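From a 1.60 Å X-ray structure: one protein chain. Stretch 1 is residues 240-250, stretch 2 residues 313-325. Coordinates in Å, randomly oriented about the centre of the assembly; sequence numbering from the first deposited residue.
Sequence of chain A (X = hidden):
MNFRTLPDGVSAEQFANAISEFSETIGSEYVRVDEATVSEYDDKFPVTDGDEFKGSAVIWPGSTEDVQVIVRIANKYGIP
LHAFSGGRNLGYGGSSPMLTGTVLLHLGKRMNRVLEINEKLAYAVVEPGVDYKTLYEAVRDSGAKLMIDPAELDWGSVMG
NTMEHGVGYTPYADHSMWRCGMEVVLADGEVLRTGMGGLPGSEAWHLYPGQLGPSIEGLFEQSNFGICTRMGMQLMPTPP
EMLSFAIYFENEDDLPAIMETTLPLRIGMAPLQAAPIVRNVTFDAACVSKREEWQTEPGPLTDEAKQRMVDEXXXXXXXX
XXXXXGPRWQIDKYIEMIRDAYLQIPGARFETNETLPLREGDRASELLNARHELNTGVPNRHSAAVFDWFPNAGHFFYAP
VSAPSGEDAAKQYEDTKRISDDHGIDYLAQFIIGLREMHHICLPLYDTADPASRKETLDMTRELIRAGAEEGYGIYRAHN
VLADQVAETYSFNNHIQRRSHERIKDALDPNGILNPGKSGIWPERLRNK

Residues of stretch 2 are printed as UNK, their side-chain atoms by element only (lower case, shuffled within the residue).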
# COMPACT_ATOMS: atom_id res chain seq x y z
N PRO A 240 19.54 -2.47 17.28
CA PRO A 240 20.69 -2.81 18.11
C PRO A 240 20.84 -4.31 18.45
O PRO A 240 21.95 -4.87 18.45
CB PRO A 240 20.44 -1.99 19.39
CG PRO A 240 19.49 -0.90 19.00
CD PRO A 240 18.71 -1.39 17.78
N GLU A 241 19.71 -4.96 18.74
CA GLU A 241 19.66 -6.38 19.13
C GLU A 241 18.39 -7.02 18.61
O GLU A 241 17.43 -6.28 18.36
CB GLU A 241 19.70 -6.47 20.66
CG GLU A 241 20.20 -7.77 21.17
CD GLU A 241 20.83 -7.73 22.56
OE1 GLU A 241 21.18 -6.65 23.08
OE2 GLU A 241 20.98 -8.78 23.09
N MET A 242 18.40 -8.34 18.49
CA MET A 242 17.21 -9.13 18.13
C MET A 242 17.26 -10.42 18.94
O MET A 242 18.35 -11.00 19.11
CB MET A 242 17.21 -9.42 16.63
CG MET A 242 17.16 -8.19 15.83
SD MET A 242 17.07 -8.39 14.04
CE MET A 242 18.82 -8.55 13.70
N LEU A 243 16.12 -10.84 19.45
CA LEU A 243 16.00 -12.06 20.28
C LEU A 243 14.75 -12.81 19.90
O LEU A 243 13.63 -12.17 19.88
CB LEU A 243 16.00 -11.66 21.74
CG LEU A 243 15.94 -12.80 22.74
CD1 LEU A 243 17.24 -13.57 22.76
CD2 LEU A 243 15.64 -12.26 24.12
N SER A 244 14.92 -14.07 19.54
CA SER A 244 13.82 -14.94 19.08
C SER A 244 13.35 -15.86 20.18
O SER A 244 14.05 -16.12 21.18
CB SER A 244 14.18 -15.73 17.87
OG SER A 244 14.45 -14.89 16.80
N PHE A 245 12.13 -16.36 20.01
CA PHE A 245 11.53 -17.25 20.99
C PHE A 245 10.70 -18.33 20.29
O PHE A 245 10.22 -18.16 19.14
CB PHE A 245 10.70 -16.44 21.96
CG PHE A 245 9.64 -15.58 21.33
CD1 PHE A 245 8.38 -16.08 21.06
CD2 PHE A 245 9.90 -14.26 21.06
CE1 PHE A 245 7.42 -15.23 20.53
CE2 PHE A 245 8.94 -13.42 20.52
CZ PHE A 245 7.69 -13.91 20.27
N ALA A 246 10.55 -19.42 21.02
CA ALA A 246 9.69 -20.55 20.66
C ALA A 246 8.77 -20.77 21.84
O ALA A 246 9.25 -20.72 23.01
CB ALA A 246 10.50 -21.79 20.35
N ILE A 247 7.51 -20.98 21.58
CA ILE A 247 6.52 -21.27 22.64
C ILE A 247 5.81 -22.56 22.28
O ILE A 247 5.25 -22.62 21.19
CB ILE A 247 5.52 -20.12 22.86
CG1 ILE A 247 6.16 -18.74 22.66
CG2 ILE A 247 4.94 -20.28 24.25
CD1 ILE A 247 5.25 -17.61 22.91
N TYR A 248 5.94 -23.55 23.13
CA TYR A 248 5.43 -24.91 22.84
C TYR A 248 4.13 -25.12 23.61
O TYR A 248 4.10 -24.93 24.84
CB TYR A 248 6.45 -25.95 23.24
CG TYR A 248 7.81 -25.66 22.65
CD1 TYR A 248 8.05 -25.83 21.31
CD2 TYR A 248 8.84 -25.25 23.45
CE1 TYR A 248 9.30 -25.59 20.76
CE2 TYR A 248 10.10 -25.01 22.93
CZ TYR A 248 10.33 -25.20 21.58
OH TYR A 248 11.57 -24.97 21.09
N PHE A 249 3.12 -25.64 22.93
CA PHE A 249 1.81 -25.91 23.56
C PHE A 249 1.57 -27.41 23.46
O PHE A 249 1.78 -28.02 22.38
CB PHE A 249 0.75 -25.06 22.88
CG PHE A 249 1.04 -23.59 23.02
CD1 PHE A 249 0.65 -22.91 24.15
CD2 PHE A 249 1.84 -22.94 22.09
CE1 PHE A 249 0.97 -21.58 24.31
CE2 PHE A 249 2.13 -21.59 22.22
CZ PHE A 249 1.71 -20.92 23.34
N GLU A 250 1.14 -28.00 24.57
CA GLU A 250 1.12 -29.47 24.74
C GLU A 250 -0.12 -30.08 24.05
O GLU A 250 -0.20 -31.32 24.02
CB GLU A 250 1.20 -29.78 26.24
CG GLU A 250 -0.08 -29.53 26.98
CD GLU A 250 -0.06 -29.97 28.44
OE1 GLU A 250 1.00 -30.34 28.92
OE2 GLU A 250 -1.13 -29.86 29.09
N UNK A 313 11.04 -34.76 19.62
CA UNK A 313 11.61 -33.45 19.21
C UNK A 313 11.61 -32.50 20.40
O UNK A 313 12.39 -31.54 20.38
c UNK A 313 12.19 -33.77 16.23
c UNK A 313 9.85 -33.08 15.78
c UNK A 313 10.79 -32.88 18.07
c UNK A 313 10.76 -33.70 16.80
N UNK A 314 10.80 -32.77 21.42
CA UNK A 314 10.74 -31.89 22.60
C UNK A 314 10.12 -30.54 22.24
O UNK A 314 10.59 -29.53 22.74
N UNK A 315 9.04 -30.55 21.46
CA UNK A 315 8.33 -29.31 21.05
C UNK A 315 6.87 -29.35 21.56
O UNK A 315 6.66 -29.68 22.75
c UNK A 315 8.07 -30.22 18.65
c UNK A 315 10.05 -28.86 19.27
c UNK A 315 8.55 -29.07 19.54
c UNK A 315 8.28 -29.95 17.19
N UNK A 316 5.90 -28.97 20.75
CA UNK A 316 4.48 -29.00 21.16
C UNK A 316 3.65 -29.44 19.98
O UNK A 316 4.17 -29.43 18.87
N UNK A 317 2.37 -29.72 20.19
CA UNK A 317 1.44 -29.92 19.06
C UNK A 317 1.31 -28.62 18.25
O UNK A 317 1.00 -28.72 17.04
n UNK A 317 0.07 -32.80 18.92
c UNK A 317 0.09 -31.84 19.91
c UNK A 317 0.20 -32.51 21.08
n UNK A 317 0.21 -33.86 20.79
c UNK A 317 0.13 -33.99 19.47
c UNK A 317 0.10 -30.38 19.61
N UNK A 318 1.44 -27.46 18.90
CA UNK A 318 1.51 -26.11 18.31
C UNK A 318 2.79 -25.47 18.83
O UNK A 318 3.10 -25.65 20.03
c UNK A 318 -1.29 -25.76 16.61
c UNK A 318 -0.95 -25.81 18.01
c UNK A 318 -2.52 -25.97 14.14
n UNK A 318 -2.88 -26.90 17.69
c UNK A 318 -1.95 -26.51 18.62
c UNK A 318 -1.30 -25.29 14.27
c UNK A 318 0.28 -25.25 18.64
c UNK A 318 -0.69 -25.17 15.50
c UNK A 318 -2.51 -26.44 16.46
c UNK A 318 -3.15 -26.56 15.22
N UNK A 319 3.49 -24.79 17.94
CA UNK A 319 4.67 -23.99 18.31
C UNK A 319 4.44 -22.59 17.76
O UNK A 319 4.13 -22.42 16.56
c UNK A 319 6.04 -26.14 17.96
c UNK A 319 5.95 -24.63 17.73
c UNK A 319 7.15 -23.88 18.25
c UNK A 319 5.48 -26.98 16.86
N UNK A 320 4.63 -21.61 18.62
CA UNK A 320 4.71 -20.18 18.25
C UNK A 320 6.19 -19.82 18.13
O UNK A 320 6.92 -20.09 19.05
c UNK A 320 3.99 -19.27 19.24
c UNK A 320 2.50 -19.62 19.29
c UNK A 320 4.22 -17.80 18.95
N UNK A 321 6.56 -19.24 17.00
CA UNK A 321 7.87 -18.61 16.83
C UNK A 321 7.69 -17.11 16.60
O UNK A 321 6.87 -16.72 15.75
c UNK A 321 8.59 -23.00 15.43
c UNK A 321 10.08 -21.01 16.62
c UNK A 321 8.99 -20.66 15.84
c UNK A 321 8.27 -21.67 15.23
c UNK A 321 9.70 -23.33 16.18
c UNK A 321 10.44 -22.34 16.78
c UNK A 321 8.61 -19.22 15.65
o UNK A 321 10.00 -24.65 16.32
N UNK A 322 8.47 -16.31 17.29
CA UNK A 322 8.53 -14.86 17.14
C UNK A 322 9.92 -14.30 17.43
O UNK A 322 10.82 -15.04 17.86
N UNK A 323 10.04 -13.00 17.25
CA UNK A 323 11.29 -12.24 17.47
C UNK A 323 10.96 -10.82 17.95
O UNK A 323 9.96 -10.21 17.54
c UNK A 323 12.16 -12.25 16.21
o UNK A 323 12.37 -13.59 15.79
c UNK A 323 13.47 -11.52 16.43
N UNK A 324 11.75 -10.35 18.89
CA UNK A 324 11.74 -8.98 19.41
C UNK A 324 12.99 -8.26 18.90
O UNK A 324 14.10 -8.89 18.71
s UNK A 324 10.03 -9.49 21.51
c UNK A 324 11.68 -9.01 20.93
N UNK A 325 12.81 -6.98 18.63
CA UNK A 325 13.80 -6.11 17.95
C UNK A 325 14.00 -4.85 18.77
O UNK A 325 13.00 -4.21 19.13
c UNK A 325 11.37 -8.59 15.08
o UNK A 325 11.86 -10.16 13.32
c UNK A 325 13.79 -7.38 14.74
c UNK A 325 11.71 -7.50 15.85
c UNK A 325 12.93 -6.86 15.69
c UNK A 325 13.33 -5.70 16.56
c UNK A 325 12.22 -9.06 14.08
c UNK A 325 13.44 -8.45 13.93
O HOH W 1 11.89 -25.30 18.43

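Position 313 has four side-chain carbons, forked at the second, and no contact with stretch 1. It is Leu313. Position 314 has no side-chain atoms and a positive phi of 69°, which favours glycine. Its O lies over one face of the Tyr248 ring, 4.5 Å from Tyr248 CZ. It is Gly314.

Position 315 has four carbons forked at the first, one arm two carbons long. A side-chain carbon lies against the Tyr248 ring. That is Ile315; its CG2 is 3.7 Å from Tyr248 CE1. Position 316 has no side chain. A CB here would point toward stretch 1 and fall 2.4 Å from Phe249 O, a clash. It is Gly316.

Position 317 carries one carbon and a five-membered ring of three carbons and two nitrogens. The ring edge meets Glu250 O. It is His317, with CD2 3.2 Å from Glu250 O. His317 N gives a weak hydrogen bond to Phe249 O at 2.8 Å.

Position 318 has one carbon, then fused five- and six-membered rings with eight carbons and one nitrogen. Its CB faces Phe249 CB at 4.3 Å. This is Trp318. Position 319 has four carbons forked at the first, one arm longer. A carbon touches the Tyr248 ring. It is Ile319, with CG2 3.7 Å from Tyr248 CE1.

Position 320 has one carbon carrying two more. One packs on the Phe249 ring. It is Val320, with CG2 3.6 Å from Phe249 CE2. Position 321 has one carbon and a six-carbon ring bearing an oxygen. The ring touches Ala246 CB. It is Tyr321. One water O bridges Tyr321 OH (2.9 Å) and Tyr248 OH (2.7 Å).

Position 322 has no side chain. A CB would clash with Phe245 CZ at 2.2 Å. Its CA lies over the Phe245 ring face. It is Gly322.

Position 323 has one carbon carrying an oxygen and a carbon. The oxygen meets Ser244 OG. It is Thr323; OG1 hydrogen-bonds Ser244 OG at 2.7 Å. Position 324 has one carbon and a sulfur, which lies near the Phe245 ring. It is Cys324. Position 325 has one carbon and a six-carbon ring bearing an oxygen. The ring touches Met242 SD. It is Tyr325, with CD1 3.5 Å from Met242 SD.

The strands run antiparallel. Paired backbone bonds join Leu243 with Cys324, Phe245 with Gly322, and Ile247 with Val320. Side chains alternate between two faces: Ser244 and Thr323 share one, Ile247 and Val320 the other. The bare Gly322 leaves room for the Phe245 ring.

Stretch 2, residues 313-325: LGIGHWIVYGTCY
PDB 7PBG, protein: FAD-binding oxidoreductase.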